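Local coordinates for uncharacterized protein from DUF364 family (Desulfitobacterium hafniense, PDB 3L5O), which is of unknown function but combines an enolase-like and a Rossmann-like fold and possibly takes part in heavy-metal chelation, at residues His46-Ser51 with Arg249-Ala254. Sequence-based numbering, arbitrary orientation.
Sequences HSVIRS and RIVAGA
Val251, in the last turn of helix 244-251, packs against the middle strand of the antiparallel sheet of strands 39-42, 46-51 and 54-59, meeting Val48 and the backbone of His46. The contact joins two parts of the chain almost 200 residues apart, consistent with a seam between the enolase-like N-terminal part and the Rossmann-like part that follows. With chi1 at 176°, CG1 of Val251 points away from its backbone N and into the strand. There it sits against the carbonyl of His46, with CG1 to His46 O at 3.2 Å, a close approach for a methyl group. CG2 lies beside the stem of Val48, 3.8 Å from its CB. Val48 meets this wedge obliquely: chi1 of 65° turns its CG1 toward Val251, 3.7 Å from both CB and CG1. His46 contributes its CB, 4.1 Å from Val251 CG1, while the imidazole turns off from the helix.

Around the two valines, Leu57 of strand 54-59 packs on both, while Val41 touches Val48 and Ala252. On the other face of the sheet, Ser47 OG is hydrogen-bonded with Ser95 OG and Ile49 packs on helix 91-105. The helix closes in a Schellman motif at Gly253 (phi 83°): Gly253 N bonds to Ile250 O, and Ala254 N weakly to Arg249 O. No direct hydrogen bond crosses between the segments; one water accepts from His46 N (3.2 Å) and donates to Val251 O at 2.7 Å.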
ATOM      1  N   HIS A  46       8.174  -8.954  -1.835  1.00 55.29           N
ATOM      2  CA  HIS A  46       7.798  -8.145  -0.682  1.00 54.41           C
ATOM      3  C   HIS A  46       8.886  -8.162   0.374  1.00 51.91           C
ATOM      4  O   HIS A  46       9.698  -9.077   0.431  1.00 51.15           O
ATOM      5  CB  HIS A  46       6.505  -8.630  -0.004  1.00 54.51           C
ATOM      6  CG  HIS A  46       5.254  -8.427  -0.810  1.00 62.52           C
ATOM      7  ND1 HIS A  46       4.646  -9.456  -1.497  1.00 64.06           N
ATOM      8  CD2 HIS A  46       4.483  -7.331  -1.007  1.00 61.44           C
ATOM      9  CE1 HIS A  46       3.559  -8.999  -2.091  1.00 65.30           C
ATOM     10  NE2 HIS A  46       3.436  -7.714  -1.807  1.00 68.23           N
ATOM     11  N   SER A  47       8.867  -7.119   1.200  1.00 48.90           N
ATOM     12  CA  SER A  47       9.535  -7.078   2.489  1.00 48.73           C
ATOM     13  C   SER A  47       8.453  -7.234   3.561  1.00 47.80           C
ATOM     14  O   SER A  47       7.322  -6.806   3.363  1.00 48.73           O
ATOM     15  CB  SER A  47      10.260  -5.745   2.665  1.00 48.49           C
ATOM     16  OG  SER A  47      11.432  -5.691   1.856  1.00 52.14           O
ATOM     17  N   VAL A  48       8.799  -7.873   4.678  1.00 46.49           N
ATOM     18  CA  VAL A  48       7.843  -8.145   5.754  1.00 43.76           C
ATOM     19  C   VAL A  48       8.495  -7.929   7.141  1.00 43.59           C
ATOM     20  O   VAL A  48       9.633  -8.334   7.392  1.00 40.46           O
ATOM     21  CB  VAL A  48       7.173  -9.544   5.586  1.00 44.36           C
ATOM     22  CG1 VAL A  48       8.174 -10.662   5.733  1.00 47.42           C
ATOM     23  CG2 VAL A  48       6.017  -9.724   6.564  1.00 44.83           C
ATOM     24  N   ILE A  49       7.764  -7.246   8.019  1.00 42.64           N
ATOM     25  CA  ILE A  49       8.179  -7.005   9.390  1.00 41.95           C
ATOM     26  C   ILE A  49       7.086  -7.437  10.358  1.00 41.33           C
ATOM     27  O   ILE A  49       5.928  -7.193  10.124  1.00 41.40           O
ATOM     28  CB  ILE A  49       8.512  -5.498   9.571  1.00 42.35           C
ATOM     29  CG1 ILE A  49       9.753  -5.159   8.743  1.00 42.96           C
ATOM     30  CG2 ILE A  49       8.687  -5.133  11.026  1.00 45.21           C
ATOM     31  CD1 ILE A  49      10.375  -3.824   9.040  1.00 38.72           C
ATOM     32  N   ARG A  50       7.495  -8.095  11.441  1.00 42.47           N
ATOM     33  CA  ARG A  50       6.674  -8.332  12.626  1.00 41.99           C
ATOM     34  C   ARG A  50       7.110  -7.430  13.757  1.00 41.97           C
ATOM     35  O   ARG A  50       8.294  -7.324  14.022  1.00 39.78           O
ATOM     36  CB  ARG A  50       6.839  -9.763  13.122  1.00 39.83           C
ATOM     37  CG  ARG A  50       5.883 -10.101  14.258  1.00 41.50           C
ATOM     38  CD  ARG A  50       5.822 -11.593  14.607  1.00 44.35           C
ATOM     39  NE  ARG A  50       7.099 -12.116  15.122  1.00 42.24           N
ATOM     40  CZ  ARG A  50       7.594 -11.896  16.325  1.00 46.99           C
ATOM     41  NH1 ARG A  50       6.952 -11.132  17.198  1.00 50.15           N
ATOM     42  NH2 ARG A  50       8.763 -12.436  16.666  1.00 42.41           N
ATOM     43  N   SER A  51       6.144  -6.790  14.415  1.00 42.04           N
ATOM     44  CA  SER A  51       6.342  -6.126  15.704  1.00 40.19           C
ATOM     45  C   SER A  51       5.258  -6.677  16.613  1.00 40.72           C
ATOM     46  O   SER A  51       4.083  -6.414  16.358  1.00 41.28           O
ATOM     47  CB  SER A  51       6.167  -4.599  15.599  1.00 40.49           C
ATOM     48  OG  SER A  51       6.331  -3.962  16.874  1.00 41.69           O
ATOM     49  N   ARG A 249       6.546 -17.294   5.618  1.00 55.80           N
ATOM     50  CA  ARG A 249       6.860 -18.405   4.725  1.00 56.87           C
ATOM     51  C   ARG A 249       6.696 -17.966   3.291  1.00 57.74           C
ATOM     52  O   ARG A 249       7.590 -18.151   2.485  1.00 61.77           O
ATOM     53  CB  ARG A 249       5.999 -19.633   5.035  1.00 55.94           C
ATOM     54  CG  ARG A 249       6.264 -20.207   6.430  1.00 55.41           C
ATOM     55  CD  ARG A 249       5.772 -21.638   6.649  1.00 59.69           C
ATOM     56  NE  ARG A 249       4.314 -21.737   6.806  1.00 65.68           N
ATOM     57  CZ  ARG A 249       3.659 -21.658   7.972  1.00 64.35           C
ATOM     58  NH1 ARG A 249       4.307 -21.480   9.123  1.00 62.61           N
ATOM     59  NH2 ARG A 249       2.331 -21.763   7.983  1.00 65.69           N
ATOM     60  N   ILE A 250       5.570 -17.334   2.981  1.00 58.17           N
ATOM     61  CA  ILE A 250       5.282 -16.905   1.623  1.00 57.48           C
ATOM     62  C   ILE A 250       6.297 -15.867   1.131  1.00 58.91           C
ATOM     63  O   ILE A 250       6.836 -16.003   0.033  1.00 58.99           O
ATOM     64  CB  ILE A 250       3.823 -16.340   1.526  1.00 56.55           C
ATOM     65  CG1 ILE A 250       2.794 -17.466   1.733  1.00 58.15           C
ATOM     66  CG2 ILE A 250       3.612 -15.634   0.191  1.00 54.56           C
ATOM     67  CD1 ILE A 250       1.396 -16.999   2.115  1.00 56.19           C
ATOM     68  N   VAL A 251       6.545 -14.829   1.933  1.00 58.44           N
ATOM     69  CA  VAL A 251       7.434 -13.725   1.528  1.00 58.68           C
ATOM     70  C   VAL A 251       8.863 -14.222   1.296  1.00 59.98           C
ATOM     71  O   VAL A 251       9.569 -13.722   0.416  1.00 60.44           O
ATOM     72  CB  VAL A 251       7.477 -12.564   2.587  1.00 58.09           C
ATOM     73  CG1 VAL A 251       8.485 -11.470   2.171  1.00 49.61           C
ATOM     74  CG2 VAL A 251       6.082 -11.956   2.807  1.00 59.36           C
ATOM     75  N   ALA A 252       9.262 -15.221   2.080  1.00 60.27           N
ATOM     76  CA  ALA A 252      10.596 -15.797   1.999  1.00 63.18           C
ATOM     77  C   ALA A 252      10.770 -16.766   0.826  1.00 64.40           C
ATOM     78  O   ALA A 252      11.867 -17.281   0.625  1.00 64.41           O
ATOM     79  CB  ALA A 252      10.936 -16.511   3.309  1.00 61.77           C
ATOM     80  N   GLY A 253       9.693 -17.048   0.098  1.00 66.55           N
ATOM     81  CA  GLY A 253       9.732 -17.951  -1.047  1.00 69.16           C
ATOM     82  C   GLY A 253       9.634 -19.428  -0.690  1.00 71.11           C
ATOM     83  O   GLY A 253       9.771 -20.284  -1.571  1.00 72.32           O
ATOM     84  N   ALA A 254       9.407 -19.720   0.594  1.00 72.80           N
ATOM     85  CA  ALA A 254       9.206 -21.085   1.093  1.00 74.28           C
ATOM     86  C   ALA A 254       7.785 -21.628   0.848  1.00 75.85           C
ATOM     87  O   ALA A 254       7.529 -22.810   1.070  1.00 75.77           O
ATOM     88  CB  ALA A 254       9.543 -21.157   2.579  1.00 73.80           C
TER
HETATM   89  O   HOH W   1       8.589 -12.054  -1.451  1.00 59.56           O